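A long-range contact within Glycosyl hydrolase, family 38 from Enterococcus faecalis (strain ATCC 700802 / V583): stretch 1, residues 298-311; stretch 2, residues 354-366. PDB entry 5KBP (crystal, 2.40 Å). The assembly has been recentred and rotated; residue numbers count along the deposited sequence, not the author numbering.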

# COMPACT_ATOMS: atom_id res chain seq x y z
N ASN A 298 7.47 2.73 -25.27
CA ASN A 298 6.21 3.34 -24.87
C ASN A 298 5.84 3.03 -23.42
O ASN A 298 4.81 3.53 -22.95
CB ASN A 298 5.08 2.90 -25.80
CG ASN A 298 5.25 3.45 -27.20
OD1 ASN A 298 5.26 2.70 -28.18
ND2 ASN A 298 5.38 4.76 -27.30
N THR A 299 6.64 2.24 -22.71
CA THR A 299 6.43 2.08 -21.27
C THR A 299 6.67 3.38 -20.53
O THR A 299 6.13 3.58 -19.43
CB THR A 299 7.34 0.98 -20.72
OG1 THR A 299 8.70 1.26 -21.06
CG2 THR A 299 6.95 -0.38 -21.30
N SER A 300 7.48 4.28 -21.10
CA SER A 300 7.77 5.56 -20.46
C SER A 300 6.53 6.43 -20.32
O SER A 300 6.50 7.31 -19.45
CB SER A 300 8.85 6.29 -21.25
OG SER A 300 8.56 6.29 -22.64
N SER A 301 5.50 6.21 -21.15
CA SER A 301 4.26 6.97 -21.06
C SER A 301 3.13 6.19 -20.42
O SER A 301 2.07 6.77 -20.15
CB SER A 301 3.83 7.44 -22.45
OG SER A 301 3.54 6.34 -23.30
N ALA A 302 3.32 4.89 -20.16
CA ALA A 302 2.29 4.09 -19.52
C ALA A 302 2.16 4.48 -18.05
O ALA A 302 3.16 4.55 -17.33
CB ALA A 302 2.61 2.61 -19.65
N ARG A 303 0.92 4.72 -17.61
CA ARG A 303 0.62 5.11 -16.23
C ARG A 303 1.53 6.25 -15.77
O ARG A 303 2.42 6.09 -14.94
CB ARG A 303 0.73 3.91 -15.29
CG ARG A 303 -0.17 2.74 -15.65
CD ARG A 303 0.05 1.58 -14.68
NE ARG A 303 -0.76 0.41 -15.01
CZ ARG A 303 -1.91 0.10 -14.41
NH1 ARG A 303 -2.39 0.87 -13.45
NH2 ARG A 303 -2.57 -0.99 -14.78
N VAL A 304 1.27 7.43 -16.35
CA VAL A 304 2.14 8.58 -16.15
C VAL A 304 2.19 9.00 -14.68
O VAL A 304 3.19 9.58 -14.23
CB VAL A 304 1.70 9.75 -17.06
CG1 VAL A 304 0.29 10.20 -16.69
CG2 VAL A 304 2.69 10.90 -16.98
N TYR A 305 1.14 8.70 -13.92
CA TYR A 305 1.13 9.06 -12.50
C TYR A 305 2.24 8.36 -11.73
O TYR A 305 2.75 8.91 -10.75
CB TYR A 305 -0.24 8.76 -11.89
CG TYR A 305 -0.66 7.31 -11.96
CD1 TYR A 305 -1.36 6.82 -13.05
CD2 TYR A 305 -0.36 6.43 -10.93
CE1 TYR A 305 -1.76 5.50 -13.12
CE2 TYR A 305 -0.74 5.10 -10.99
CZ TYR A 305 -1.44 4.64 -12.09
OH TYR A 305 -1.83 3.32 -12.15
N LEU A 306 2.61 7.15 -12.15
CA LEU A 306 3.76 6.48 -11.55
C LEU A 306 5.04 7.27 -11.80
O LEU A 306 5.86 7.47 -10.90
CB LEU A 306 3.89 5.06 -12.10
CG LEU A 306 2.78 4.06 -11.81
CD1 LEU A 306 3.02 2.77 -12.58
CD2 LEU A 306 2.68 3.78 -10.32
N LYS A 307 5.24 7.73 -13.05
CA LYS A 307 6.44 8.48 -13.38
C LYS A 307 6.46 9.83 -12.67
O LYS A 307 7.52 10.32 -12.28
CB LYS A 307 6.54 8.68 -14.90
CG LYS A 307 7.12 7.49 -15.66
CD LYS A 307 6.14 6.34 -15.77
CE LYS A 307 6.67 5.27 -16.70
NZ LYS A 307 5.76 4.10 -16.79
N GLN A 308 5.29 10.46 -12.51
CA GLN A 308 5.22 11.73 -11.80
C GLN A 308 5.58 11.56 -10.33
O GLN A 308 6.35 12.35 -9.77
CB GLN A 308 3.83 12.34 -11.95
CG GLN A 308 3.52 12.82 -13.36
CD GLN A 308 2.14 13.43 -13.48
OE1 GLN A 308 1.18 12.96 -12.87
NE2 GLN A 308 2.03 14.49 -14.28
N TRP A 309 5.03 10.53 -9.69
CA TRP A 309 5.37 10.27 -8.29
C TRP A 309 6.84 9.90 -8.13
O TRP A 309 7.48 10.31 -7.16
CB TRP A 309 4.47 9.17 -7.73
CG TRP A 309 3.23 9.69 -7.09
CD1 TRP A 309 2.03 9.92 -7.70
CD2 TRP A 309 3.06 10.05 -5.71
NE1 TRP A 309 1.12 10.40 -6.79
CE2 TRP A 309 1.73 10.49 -5.56
CE3 TRP A 309 3.90 10.04 -4.60
CZ2 TRP A 309 1.22 10.92 -4.34
CZ3 TRP A 309 3.40 10.46 -3.38
CH2 TRP A 309 2.07 10.90 -3.26
N ASN A 310 7.38 9.13 -9.07
CA ASN A 310 8.78 8.74 -8.99
C ASN A 310 9.68 9.97 -9.08
O ASN A 310 10.64 10.10 -8.31
CB ASN A 310 9.12 7.74 -10.10
CG ASN A 310 10.47 7.09 -9.89
OD1 ASN A 310 10.93 6.93 -8.76
ND2 ASN A 310 11.12 6.71 -10.98
N THR A 311 9.39 10.87 -10.02
CA THR A 311 10.14 12.12 -10.10
C THR A 311 10.04 12.91 -8.81
O THR A 311 11.03 13.46 -8.32
CB THR A 311 9.64 12.96 -11.28
OG1 THR A 311 9.94 12.28 -12.51
CG2 THR A 311 10.31 14.33 -11.30
N ASP A 354 9.38 -4.07 -14.40
CA ASP A 354 7.94 -4.29 -14.56
C ASP A 354 7.12 -3.36 -13.68
O ASP A 354 5.95 -3.10 -13.99
CB ASP A 354 7.59 -5.74 -14.26
CG ASP A 354 8.08 -6.69 -15.34
OD1 ASP A 354 8.35 -6.21 -16.46
OD2 ASP A 354 8.17 -7.90 -15.07
N SER A 355 7.69 -2.84 -12.59
CA SER A 355 6.97 -1.91 -11.73
C SER A 355 6.92 -0.51 -12.33
O SER A 355 5.85 0.02 -12.63
CB SER A 355 7.61 -1.87 -10.34
OG SER A 355 7.49 -3.13 -9.68
N ILE A 356 8.10 0.09 -12.54
CA ILE A 356 8.15 1.50 -12.93
C ILE A 356 7.70 1.69 -14.38
O ILE A 356 7.19 2.76 -14.74
CB ILE A 356 9.57 2.06 -12.69
CG1 ILE A 356 9.59 3.57 -12.92
CG2 ILE A 356 10.59 1.35 -13.57
CD1 ILE A 356 8.67 4.35 -12.00
N CYS A 357 7.87 0.67 -15.23
CA CYS A 357 7.40 0.80 -16.61
C CYS A 357 5.88 0.84 -16.70
O CYS A 357 5.34 1.20 -17.75
CB CYS A 357 7.93 -0.35 -17.46
SG CYS A 357 9.70 -0.28 -17.82
N GLY A 358 5.18 0.47 -15.63
CA GLY A 358 3.73 0.45 -15.66
C GLY A 358 3.14 -0.68 -16.48
O GLY A 358 2.04 -0.54 -17.01
N CYS A 359 3.86 -1.79 -16.60
CA CYS A 359 3.42 -2.93 -17.40
C CYS A 359 3.08 -4.13 -16.52
O CYS A 359 3.44 -5.27 -16.83
CB CYS A 359 4.48 -3.30 -18.43
SG CYS A 359 6.11 -3.66 -17.73
N SER A 360 2.38 -3.89 -15.42
CA SER A 360 1.89 -4.93 -14.53
C SER A 360 0.37 -4.83 -14.44
O SER A 360 -0.26 -4.01 -15.12
CB SER A 360 2.55 -4.81 -13.15
OG SER A 360 3.94 -5.04 -13.24
N VAL A 361 -0.23 -5.67 -13.60
CA VAL A 361 -1.67 -5.65 -13.40
C VAL A 361 -2.02 -4.58 -12.37
O VAL A 361 -1.14 -4.05 -11.68
CB VAL A 361 -2.20 -7.03 -12.98
CG1 VAL A 361 -2.13 -8.00 -14.15
CG2 VAL A 361 -1.40 -7.57 -11.80
N ASP A 362 -3.31 -4.25 -12.26
CA ASP A 362 -3.73 -3.10 -11.47
C ASP A 362 -3.32 -3.23 -10.01
O ASP A 362 -2.93 -2.24 -9.37
CB ASP A 362 -5.25 -2.91 -11.57
CG ASP A 362 -5.70 -2.54 -12.96
OD1 ASP A 362 -4.83 -2.28 -13.82
OD2 ASP A 362 -6.92 -2.51 -13.19
N GLU A 363 -3.40 -4.44 -9.45
CA GLU A 363 -3.08 -4.62 -8.04
C GLU A 363 -1.63 -4.26 -7.74
O GLU A 363 -1.33 -3.74 -6.66
CB GLU A 363 -3.36 -6.06 -7.61
CG GLU A 363 -4.81 -6.49 -7.72
CD GLU A 363 -5.21 -6.87 -9.13
OE1 GLU A 363 -6.33 -6.52 -9.55
OE2 GLU A 363 -4.39 -7.51 -9.83
N VAL A 364 -0.73 -4.52 -8.69
CA VAL A 364 0.69 -4.21 -8.48
C VAL A 364 0.89 -2.71 -8.35
O VAL A 364 1.59 -2.23 -7.45
CB VAL A 364 1.53 -4.79 -9.63
CG1 VAL A 364 2.94 -4.21 -9.59
CG2 VAL A 364 1.58 -6.31 -9.54
N HIS A 365 0.27 -1.93 -9.24
CA HIS A 365 0.55 -0.50 -9.31
C HIS A 365 -0.16 0.28 -8.21
O HIS A 365 0.33 1.34 -7.80
CB HIS A 365 0.18 0.03 -10.69
CG HIS A 365 1.02 -0.53 -11.79
ND1 HIS A 365 0.49 -1.16 -12.90
CD2 HIS A 365 2.37 -0.58 -11.95
CE1 HIS A 365 1.46 -1.55 -13.69
NE2 HIS A 365 2.62 -1.22 -13.14
N ARG A 366 -1.31 -0.21 -7.73
CA ARG A 366 -1.88 0.38 -6.52
C ARG A 366 -0.97 0.16 -5.32
O ARG A 366 -0.91 1.01 -4.43
CB ARG A 366 -3.27 -0.19 -6.25
CG ARG A 366 -4.31 0.17 -7.30
CD ARG A 366 -5.72 0.02 -6.76
NE ARG A 366 -5.98 -1.33 -6.27
CZ ARG A 366 -6.43 -2.33 -7.02
NH1 ARG A 366 -6.67 -2.13 -8.31
NH2 ARG A 366 -6.64 -3.52 -6.49

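The two stretches bury 577 Å² between them, both sides summed. Polar contacts made by Lys307 and Arg303 anchor the contact, and Leu306 and Ile356 add packing contacts.

Stretch 2 opens at the end of a helix. Asp354 makes no contact with stretch 1, but its O accepts a hydrogen bond from Ser360 OG at 2.9 Å, which ties the loop back to this helix. The CA-to-CB bond of Ser355 points away, and the residue touches stretch 1 through its backbone: Ser355 O lies 3.9 Å from Leu306 CD1. The same carbonyl oxygen accepts a hydrogen bond from Gly358 N at 3.1 Å.

Ile356 contributes both backbone and side chain. Its CA-to-CB bond points sideways, but with chi1 t and chi2 p the end of the chain comes nearer to the helix of stretch 1. There Ile356 CD1 packs 3.6 Å from Asn310 ND2 and 4.3 Å from Leu306 O. Ile356 is buried, and its side chain fills space against the helix without needing a hydrogen-bond partner. Its carbonyl oxygen, Ile356 O, accepts a hydrogen bond from Lys307 NZ at 2.8 Å.

Cys357 follows. Cys357 O accepts a weak hydrogen bond from Lys307 NZ at 3.1 Å. This oxygen also lies 3.0 Å from Thr299 O; both are acceptors, so the pair is not a hydrogen bond. Lys307 NZ donates to both oxygens: besides the weak bond to Cys357 O, it donates to Thr299 O and also to Ala302 O, each at 2.7 Å, so one buried amino group gathers carbonyl oxygens from both stretches. The long side chain of lysine lets its amine reach them from the helix. Cys357 CB packs 3.6 Å from Thr299 CB, and the small Ala302 places its CB 3.6 Å from Cys357 O.

Gly358 leaves the helical conformation with a phi of 72°, a value that favours glycine. The backbone is also close here. An ideal CB on Gly358 would point toward stretch 1 and lie 3.0 Å from Ala302 O, a clash, and 3.4 Å from Arg303 CB, a tight fit. In the deposited structure, Gly358 CA sits 3.9 Å from Leu306 CD1.

Cys359 and Ser360 carry the loop onward, and Val361 takes the N-cap position before the next helix. Asp362 begins that helix. Its CA-to-CB bond points sideways, yet its carboxylate comes nearer to stretch 1. Asp362 OD1 forms a salt bridge and hydrogen bond with Arg303 NH2 at 2.8 Å, approaching at the edge of the guanidinium. Arg303 is extended through chi2 and chi3, both t. Its other terminal nitrogen, Arg303 NH1, donates to Tyr305 OH at 2.8 Å.

The CA-to-CB bond of His365 points toward stretch 1. Arg303 CD lies over one face of its ring, 3.6 Å from the centroid, in a CH-pi contact. His365 ND1 lies over one face of the guanidinium, 2.9 Å from Arg303 NE, but the angle is too poor for a hydrogen bond. Leu306 CD1 packs 3.5 Å from His365 CD2, adding an apolar contact beside the arginine.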